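Long-range contacts in (S)-ureidoglycine--glyoxylate transaminase (Bacillus subtilis, PDB 3ISL), which transfers the amino group of (S)-ureidoglycine to glyoxylate, using pyridoxal 5'-phosphate, to give oxalurate and glycine in purine catabolism: residues V29-V35 with T270-A275; A64-D68 with Y248-S252; I128-I132 with A157-C162. All blocks are in the same frame, centred on the assembly; numbering follows the deposited sequence.

Contact 1: residues V29-V35 with T270-A275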
loop_
_atom_site.group_PDB
_atom_site.type_symbol
_atom_site.label_atom_id
_atom_site.label_comp_id
_atom_site.label_asym_id
_atom_site.label_seq_id
_atom_site.Cartn_x
_atom_site.Cartn_y
_atom_site.Cartn_z
ATOM N N VAL A 29 5.692 1.148 17.839
ATOM C CA VAL A 29 4.631 2.136 17.591
ATOM C C VAL A 29 3.451 1.591 16.725
ATOM O O VAL A 29 2.360 2.197 16.687
ATOM C CB VAL A 29 5.128 3.498 16.988
ATOM C CG1 VAL A 29 5.153 3.426 15.417
ATOM C CG2 VAL A 29 4.186 4.595 17.441
ATOM N N MET A 30 3.631 0.409 16.133
ATOM C CA MET A 30 2.602 -0.093 15.164
ATOM C C MET A 30 1.459 -0.813 15.923
ATOM O O MET A 30 0.427 -1.118 15.353
ATOM C CB MET A 30 3.266 -0.966 14.104
ATOM C CG MET A 30 4.119 -0.083 13.181
ATOM S SD MET A 30 4.556 -0.940 11.659
ATOM C CE MET A 30 5.874 -1.973 12.295
ATOM N N SER A 31 1.647 -0.979 17.231
ATOM C CA SER A 31 0.601 -1.479 18.107
ATOM C C SER A 31 -0.297 -0.297 18.615
ATOM O O SER A 31 -1.231 -0.529 19.323
ATOM C CB SER A 31 1.254 -2.272 19.284
ATOM O OG SER A 31 1.632 -1.464 20.416
ATOM N N THR A 32 -0.064 0.934 18.176
ATOM C CA THR A 32 -0.908 2.081 18.626
ATOM C C THR A 32 -2.320 2.022 17.994
ATOM O O THR A 32 -2.434 1.793 16.817
ATOM C CB THR A 32 -0.263 3.374 18.218
ATOM O OG1 THR A 32 1.083 3.430 18.732
ATOM C CG2 THR A 32 -1.048 4.583 18.735
ATOM N N PRO A 33 -3.394 2.266 18.780
ATOM C CA PRO A 33 -4.734 2.274 18.146
ATOM C C PRO A 33 -4.843 3.363 17.043
ATOM O O PRO A 33 -4.357 4.493 17.190
ATOM C CB PRO A 33 -5.693 2.482 19.325
ATOM C CG PRO A 33 -4.936 1.682 20.533
ATOM C CD PRO A 33 -3.456 2.215 20.266
ATOM N N VAL A 34 -5.521 3.012 15.970
ATOM C CA VAL A 34 -5.650 3.867 14.800
ATOM C C VAL A 34 -6.598 5.037 15.100
ATOM O O VAL A 34 -7.407 4.953 16.030
ATOM C CB VAL A 34 -6.189 3.121 13.590
ATOM C CG1 VAL A 34 -5.286 1.946 13.170
ATOM C CG2 VAL A 34 -7.564 2.636 13.851
ATOM N N VAL A 35 -6.410 6.131 14.362
ATOM C CA VAL A 35 -7.331 7.259 14.304
ATOM C C VAL A 35 -7.708 7.387 12.810
ATOM O O VAL A 35 -7.008 6.842 12.000
ATOM C CB VAL A 35 -6.645 8.596 14.800
ATOM C CG1 VAL A 35 -6.252 8.532 16.301
ATOM C CG2 VAL A 35 -5.448 9.040 13.908
ATOM N N THR A 270 -3.292 4.140 7.945
ATOM C CA THR A 270 -3.063 4.699 9.280
ATOM C C THR A 270 -1.826 4.248 9.971
ATOM O O THR A 270 -0.976 5.078 10.304
ATOM C CB THR A 270 -4.216 4.451 10.232
ATOM O OG1 THR A 270 -5.446 4.693 9.530
ATOM C CG2 THR A 270 -4.032 5.416 11.587
ATOM N N THR A 271 -1.671 2.933 10.115
ATOM C CA THR A 271 -0.574 2.362 10.826
ATOM C C THR A 271 0.744 2.560 10.051
ATOM O O THR A 271 1.790 2.773 10.667
ATOM C CB THR A 271 -0.818 0.870 11.126
ATOM O OG1 THR A 271 -1.919 0.758 12.010
ATOM C CG2 THR A 271 0.465 0.234 11.738
ATOM N N MET A 272 0.705 2.484 8.720
ATOM C CA MET A 272 1.931 2.647 7.916
ATOM C C MET A 272 2.452 4.085 8.007
ATOM O O MET A 272 3.634 4.314 7.934
ATOM C CB MET A 272 1.731 2.251 6.434
ATOM C CG MET A 272 1.723 0.710 6.239
ATOM S SD MET A 272 3.220 -0.124 6.891
ATOM C CE MET A 272 4.588 0.755 6.081
ATOM N N LEU A 273 1.535 5.026 8.158
ATOM C CA LEU A 273 1.881 6.432 8.412
ATOM C C LEU A 273 2.511 6.661 9.785
ATOM O O LEU A 273 3.497 7.394 9.875
ATOM C CB LEU A 273 0.629 7.350 8.264
ATOM C CG LEU A 273 1.020 8.853 8.357
ATOM C CD1 LEU A 273 1.949 9.224 7.248
ATOM C CD2 LEU A 273 -0.149 9.825 8.396
ATOM N N TYR A 274 1.972 6.014 10.844
ATOM C CA TYR A 274 2.610 6.019 12.147
ATOM C C TYR A 274 4.072 5.602 11.981
ATOM O O TYR A 274 5.004 6.266 12.532
ATOM C CB TYR A 274 1.937 5.022 13.152
ATOM C CG TYR A 274 0.547 5.387 13.687
ATOM C CD1 TYR A 274 0.013 6.674 13.530
ATOM C CD2 TYR A 274 -0.209 4.432 14.399
ATOM C CE1 TYR A 274 -1.256 6.997 14.067
ATOM C CE2 TYR A 274 -1.441 4.718 14.900
ATOM C CZ TYR A 274 -1.977 6.011 14.750
ATOM O OH TYR A 274 -3.273 6.280 15.263
ATOM N N ALA A 275 4.241 4.479 11.273
ATOM C CA ALA A 275 5.543 3.854 11.110
ATOM C C ALA A 275 6.492 4.757 10.314
ATOM O O ALA A 275 7.601 4.950 10.713
ATOM C CB ALA A 275 5.422 2.443 10.513
HETATM O O HOH W 1 -1.278 1.028 14.485
#
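The ring of Y274 meets the loop 29-35 along its edge, where the carbonyl oxygens of T32 and P33 lie in its plane; one face carries the carbonyl oxygen of T270, a turn earlier on the ring's own helix, offset toward the rim. Beyond the edge the phenol OH donates to P33 O, 2.8 Å away and tilted 23° from the carbonyl plane. Tyrosine suits this place because its ring spans the distance from helix to loop and ends in a donor for a backbone oxygen. CB of T32 rests 3.8 Å from Y274 CE2.

The loop bends here in a type I turn from V29 to T32. V29 O accepts both T32 N and T32 OG1 from the same face of its plane, the hydroxyl at 2.7 Å, which fixes the threonine beside the ring. A water bridges the segments: it donates to M30 O and T32 O and accepts from T271 OG1 at 2.6 Å. Apolar contacts flank this polar centre. V34 CB lies 3.7 Å from T270 CG2, and the flexible chain of M30, bent at chi3 (-78°), sets SD 3.7 Å from the small A275 CB.

Helix 40-56 packs on helix 270-286 through F42 and I45, while L7, T9 and V20 of the second subunit pack on V29, T32 and V34, placing the contact by the dimer interface.

Contact 2: residues A64-D68 with Y248-S252; sequences AYPID and YFDLS
With its CG anti to the backbone N (chi1 -174°), Y248 stretches its ring out to the carbonyl of D68, and I67, whose CG1 stands between its own N and carbonyl carbon (chi1 70°), sends CD1 toward F249. The Y248 hydroxyl donates to D68 O over a short 2.6 Å, with the oxygen in the plane of the ring at its edge; seen from the carbonyl, the donor stands 40° above the C=O plane and so is not on a lone pair. D68 CB is also close, 3.1 Å from Y248 OH. The same hydroxyl bonds to T70 N of the second subunit, a double role that suits tyrosine, since a phenol can donate and accept at once. T70 belongs to the pyridoxal phosphate pocket, and the nearest atoms of the Y248 side chain and a bound pyridoxal phosphate are about 5 Å apart.

Branched and aromatic groups fill the rest of the contact. I67 CD1 approaches F249 CE1 at 4.0 Å, and I67 CG2 lies 4.1 Å from L251 CD2; in each pair the side chains cross at about a right angle, and the two branches of isoleucine serve two partners. Y65 crosses L251 at a slant, its OH 3.9 Å from L251 CB, while its polar need is met by Y211 OH and its ring stacks on W258. D250 caps helix 251-257 through a weak bond from S252 N to D250 OD2.

Strand 63-68 is the outermost strand on its side of the sheet within this chain, antiparallel to strand 206-211 and paired with it through Y65 with I209 and I67 with A207. Helix 71-82 packs on F249 and L251, and F249 stacks on F249 of the second subunit.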
loop_
_atom_site.group_PDB
_atom_site.type_symbol
_atom_site.label_atom_id
_atom_site.label_comp_id
_atom_site.label_asym_id
_atom_site.label_seq_id
_atom_site.Cartn_x
_atom_site.Cartn_y
_atom_site.Cartn_z
ATOM N N ALA A 64 5.983 17.018 -0.690
ATOM C CA ALA A 64 6.713 15.877 -0.143
ATOM C C ALA A 64 5.778 15.121 0.797
ATOM O O ALA A 64 5.403 15.644 1.813
ATOM C CB ALA A 64 7.973 16.332 0.581
ATOM N N TYR A 65 5.408 13.907 0.427
ATOM C CA TYR A 65 4.307 13.178 1.074
ATOM C C TYR A 65 4.360 11.785 0.576
ATOM O O TYR A 65 4.895 11.551 -0.495
ATOM C CB TYR A 65 2.932 13.850 0.812
ATOM C CG TYR A 65 2.505 13.981 -0.666
ATOM C CD1 TYR A 65 2.723 15.168 -1.382
ATOM C CD2 TYR A 65 1.886 12.930 -1.321
ATOM C CE1 TYR A 65 2.305 15.303 -2.744
ATOM C CE2 TYR A 65 1.485 13.040 -2.669
ATOM C CZ TYR A 65 1.710 14.217 -3.356
ATOM O OH TYR A 65 1.295 14.280 -4.658
ATOM N N PRO A 66 3.866 10.816 1.360
ATOM C CA PRO A 66 3.957 9.440 0.870
ATOM C C PRO A 66 2.749 9.028 -0.010
ATOM O O PRO A 66 1.688 9.564 0.116
ATOM C CB PRO A 66 3.921 8.598 2.159
ATOM C CG PRO A 66 3.231 9.424 3.117
ATOM C CD PRO A 66 3.411 10.883 2.754
ATOM N N ILE A 67 2.934 8.061 -0.875
ATOM C CA ILE A 67 1.770 7.460 -1.498
ATOM C C ILE A 67 1.689 6.013 -0.959
ATOM O O ILE A 67 2.700 5.425 -0.499
ATOM C CB ILE A 67 1.781 7.520 -3.102
ATOM C CG1 ILE A 67 2.821 6.601 -3.662
ATOM C CG2 ILE A 67 1.950 8.920 -3.735
ATOM C CD1 ILE A 67 2.137 5.338 -4.282
ATOM N N ASP A 68 0.506 5.419 -1.051
ATOM C CA ASP A 68 0.261 4.189 -0.324
ATOM C C ASP A 68 0.505 3.146 -1.384
ATOM O O ASP A 68 -0.248 3.035 -2.342
ATOM C CB ASP A 68 -1.188 4.183 0.202
ATOM C CG ASP A 68 -1.411 5.161 1.348
ATOM O OD1 ASP A 68 -2.566 5.287 1.826
ATOM O OD2 ASP A 68 -0.416 5.841 1.734
ATOM N N TYR A 248 -5.841 5.938 -8.829
ATOM C CA TYR A 248 -5.156 5.761 -7.536
ATOM C C TYR A 248 -3.785 6.475 -7.521
ATOM O O TYR A 248 -3.422 7.105 -6.513
ATOM C CB TYR A 248 -5.004 4.269 -7.210
ATOM C CG TYR A 248 -4.439 3.933 -5.844
ATOM C CD1 TYR A 248 -5.274 3.901 -4.705
ATOM C CD2 TYR A 248 -3.061 3.645 -5.689
ATOM C CE1 TYR A 248 -4.772 3.551 -3.465
ATOM C CE2 TYR A 248 -2.522 3.292 -4.455
ATOM C CZ TYR A 248 -3.374 3.246 -3.328
ATOM O OH TYR A 248 -2.846 2.889 -2.073
ATOM N N PHE A 249 -3.065 6.438 -8.645
ATOM C CA PHE A 249 -1.769 7.160 -8.786
ATOM C C PHE A 249 -1.875 8.609 -9.326
ATOM O O PHE A 249 -0.883 9.175 -9.798
ATOM C CB PHE A 249 -0.779 6.307 -9.624
ATOM C CG PHE A 249 -0.474 4.934 -9.026
ATOM C CD1 PHE A 249 -0.280 4.772 -7.639
ATOM C CD2 PHE A 249 -0.395 3.816 -9.850
ATOM C CE1 PHE A 249 -0.013 3.506 -7.082
ATOM C CE2 PHE A 249 -0.122 2.538 -9.311
ATOM C CZ PHE A 249 0.047 2.387 -7.922
ATOM N N ASP A 250 -3.083 9.207 -9.262
ATOM C CA ASP A 250 -3.317 10.579 -9.771
ATOM C C ASP A 250 -2.776 11.647 -8.761
ATOM O O ASP A 250 -3.489 12.033 -7.810
ATOM C CB ASP A 250 -4.819 10.790 -10.094
ATOM C CG ASP A 250 -5.114 12.160 -10.808
ATOM O OD1 ASP A 250 -6.257 12.313 -11.355
ATOM O OD2 ASP A 250 -4.200 13.056 -10.836
ATOM N N LEU A 251 -1.526 12.092 -8.946
ATOM C CA LEU A 251 -0.886 13.034 -7.981
ATOM C C LEU A 251 -1.651 14.353 -7.819
ATOM O O LEU A 251 -1.515 15.038 -6.819
ATOM C CB LEU A 251 0.599 13.320 -8.348
ATOM C CG LEU A 251 1.532 12.112 -8.385
ATOM C CD1 LEU A 251 2.961 12.556 -8.581
ATOM C CD2 LEU A 251 1.434 11.199 -7.135
ATOM N N SER A 252 -2.420 14.709 -8.851
ATOM C CA SER A 252 -3.274 15.910 -8.870
ATOM C C SER A 252 -4.422 15.827 -7.856
ATOM O O SER A 252 -4.844 16.853 -7.316
ATOM C CB SER A 252 -3.912 16.102 -10.244
ATOM O OG SER A 252 -4.534 17.345 -10.258
#

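Contact 3: residues I128-I132 with A157-C162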
loop_
_atom_site.group_PDB
_atom_site.type_symbol
_atom_site.label_atom_id
_atom_site.label_comp_id
_atom_site.label_asym_id
_atom_site.label_seq_id
_atom_site.Cartn_x
_atom_site.Cartn_y
_atom_site.Cartn_z
ATOM N N ILE A 128 25.520 10.924 -21.096
ATOM C CA ILE A 128 24.086 11.155 -20.842
ATOM C C ILE A 128 23.641 12.577 -21.303
ATOM O O ILE A 128 22.605 12.769 -22.025
ATOM C CB ILE A 128 23.735 10.857 -19.347
ATOM C CG1 ILE A 128 24.042 9.376 -19.047
ATOM C CG2 ILE A 128 22.217 11.231 -19.037
ATOM C CD1 ILE A 128 23.805 8.892 -17.633
ATOM N N ILE A 129 24.405 13.569 -20.844
ATOM C CA ILE A 129 24.133 14.984 -21.138
ATOM C C ILE A 129 24.112 15.190 -22.692
ATOM O O ILE A 129 23.193 15.824 -23.231
ATOM C CB ILE A 129 25.151 15.848 -20.412
ATOM C CG1 ILE A 129 24.921 15.740 -18.880
ATOM C CG2 ILE A 129 25.171 17.279 -20.989
ATOM C CD1 ILE A 129 26.125 16.265 -18.093
ATOM N N ARG A 130 25.035 14.568 -23.411
ATOM C CA ARG A 130 24.954 14.593 -24.892
ATOM C C ARG A 130 23.603 14.018 -25.472
ATOM O O ARG A 130 23.030 14.606 -26.425
ATOM C CB ARG A 130 26.172 13.891 -25.466
ATOM C CG ARG A 130 26.281 13.864 -26.950
ATOM C CD ARG A 130 27.245 14.956 -27.401
ATOM N NE ARG A 130 27.842 14.597 -28.673
ATOM C CZ ARG A 130 27.710 15.300 -29.785
ATOM N NH1 ARG A 130 27.022 16.450 -29.789
ATOM N NH2 ARG A 130 28.311 14.850 -30.871
ATOM N N GLU A 131 23.094 12.917 -24.903
ATOM C CA GLU A 131 21.783 12.377 -25.332
ATOM C C GLU A 131 20.644 13.251 -24.964
ATOM O O GLU A 131 19.672 13.325 -25.719
ATOM C CB GLU A 131 21.501 10.978 -24.790
ATOM C CG GLU A 131 22.500 10.017 -25.371
ATOM C CD GLU A 131 22.264 9.743 -26.855
ATOM O OE1 GLU A 131 21.110 9.550 -27.263
ATOM O OE2 GLU A 131 23.259 9.664 -27.590
ATOM N N ILE A 132 20.722 13.878 -23.804
ATOM C CA ILE A 132 19.757 14.868 -23.417
ATOM C C ILE A 132 19.682 15.952 -24.496
ATOM O O ILE A 132 18.591 16.258 -24.969
ATOM C CB ILE A 132 20.006 15.448 -21.992
ATOM C CG1 ILE A 132 19.895 14.311 -20.907
ATOM C CG2 ILE A 132 18.985 16.604 -21.685
ATOM C CD1 ILE A 132 20.271 14.800 -19.501
ATOM N N ALA A 157 25.527 16.509 -12.326
ATOM C CA ALA A 157 25.819 17.042 -13.688
ATOM C C ALA A 157 24.587 16.772 -14.602
ATOM O O ALA A 157 24.179 17.617 -15.439
ATOM C CB ALA A 157 27.158 16.443 -14.239
ATOM N N ILE A 158 23.943 15.649 -14.350
ATOM C CA ILE A 158 22.786 15.249 -15.149
ATOM C C ILE A 158 21.572 16.157 -14.856
ATOM O O ILE A 158 20.958 16.673 -15.758
ATOM C CB ILE A 158 22.461 13.747 -14.926
ATOM C CG1 ILE A 158 23.558 12.925 -15.594
ATOM C CG2 ILE A 158 21.015 13.393 -15.552
ATOM C CD1 ILE A 158 23.610 11.457 -15.116
ATOM N N GLY A 159 21.272 16.379 -13.594
ATOM C CA GLY A 159 20.214 17.315 -13.214
ATOM C C GLY A 159 20.445 18.734 -13.706
ATOM O O GLY A 159 19.522 19.366 -14.213
ATOM N N GLU A 160 21.672 19.223 -13.612
ATOM C CA GLU A 160 22.005 20.522 -14.200
ATOM C C GLU A 160 21.722 20.619 -15.688
ATOM O O GLU A 160 21.181 21.649 -16.154
ATOM C CB GLU A 160 23.447 20.925 -13.877
ATOM C CG GLU A 160 23.366 21.593 -12.496
ATOM C CD GLU A 160 24.653 21.689 -11.762
ATOM O OE1 GLU A 160 25.675 21.107 -12.204
ATOM O OE2 GLU A 160 24.622 22.377 -10.709
ATOM N N ALA A 161 22.007 19.558 -16.432
ATOM C CA ALA A 161 21.724 19.607 -17.883
ATOM C C ALA A 161 20.187 19.554 -18.083
ATOM O O ALA A 161 19.693 20.178 -18.999
ATOM C CB ALA A 161 22.425 18.447 -18.625
ATOM N N CYS A 162 19.457 18.827 -17.223
ATOM C CA CYS A 162 17.980 18.622 -17.395
ATOM C C CYS A 162 17.314 19.968 -17.219
ATOM O O CYS A 162 16.499 20.363 -18.049
ATOM C CB CYS A 162 17.380 17.603 -16.392
ATOM S SG CYS A 162 17.808 15.881 -16.758
#
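Two successive beta-alpha-beta crossovers of the large, cofactor-binding domain of this fold-type I enzyme supply helices 125-135 and 156-164, which lie side by side where I128, I129 and I132 meet A157, I158, A161 and C162. The segment axes come within 9.7 Å at only 14° from parallel, as expected for neighbouring crossover helices on one side of a parallel sheet.

The interface is apolar. I128 and I158 touch by their chain ends, CD1 to CD1, at 3.6 Å. I129 lays its side chain over the small methyl of A161, with CG1 3.7 Å from A161 CB and CG2 almost as near, and carries CD1 on to the backbone oxygen of A157, 3.6 Å away. Alanine suits this place, because its short side chain admits the branched isoleucine between closely spaced helices. One turn after I128, I132 extends its chain (chi2 174°), which sets CD1 3.8 Å from C162 SG.

Beneath the pair lies the sheet: I128 and I158 both rest on M142, and I132 and C162 on V140, of strand 139-143. Strand 88-93 completes the floor under helix 125-135, and strand 168-172 that under helix 156-164, through F169.

Overall arrangement
From the N terminus, the chain first lays down the loop 29-35, then strand 63-68, then helix 125-135. Contact 3 closes the first and shortest loop, when helix 156-164 returns beside helix 125-135. Contact 2 follows as 248-252 reaches strand 63-68, and contact 1 last, as helix 270-286 meets 29-35. The three loops nest one within another along the chain, and none cross. Contacts 1 and 2 have centres about 19 Å apart, and both touch the second subunit, joining early segments to the chain around helices 251-257 and 270-286 near the dimer interface. Contact 3, centred about 41 Å from contact 1 across the chain's centre, ties two helices over the sheet.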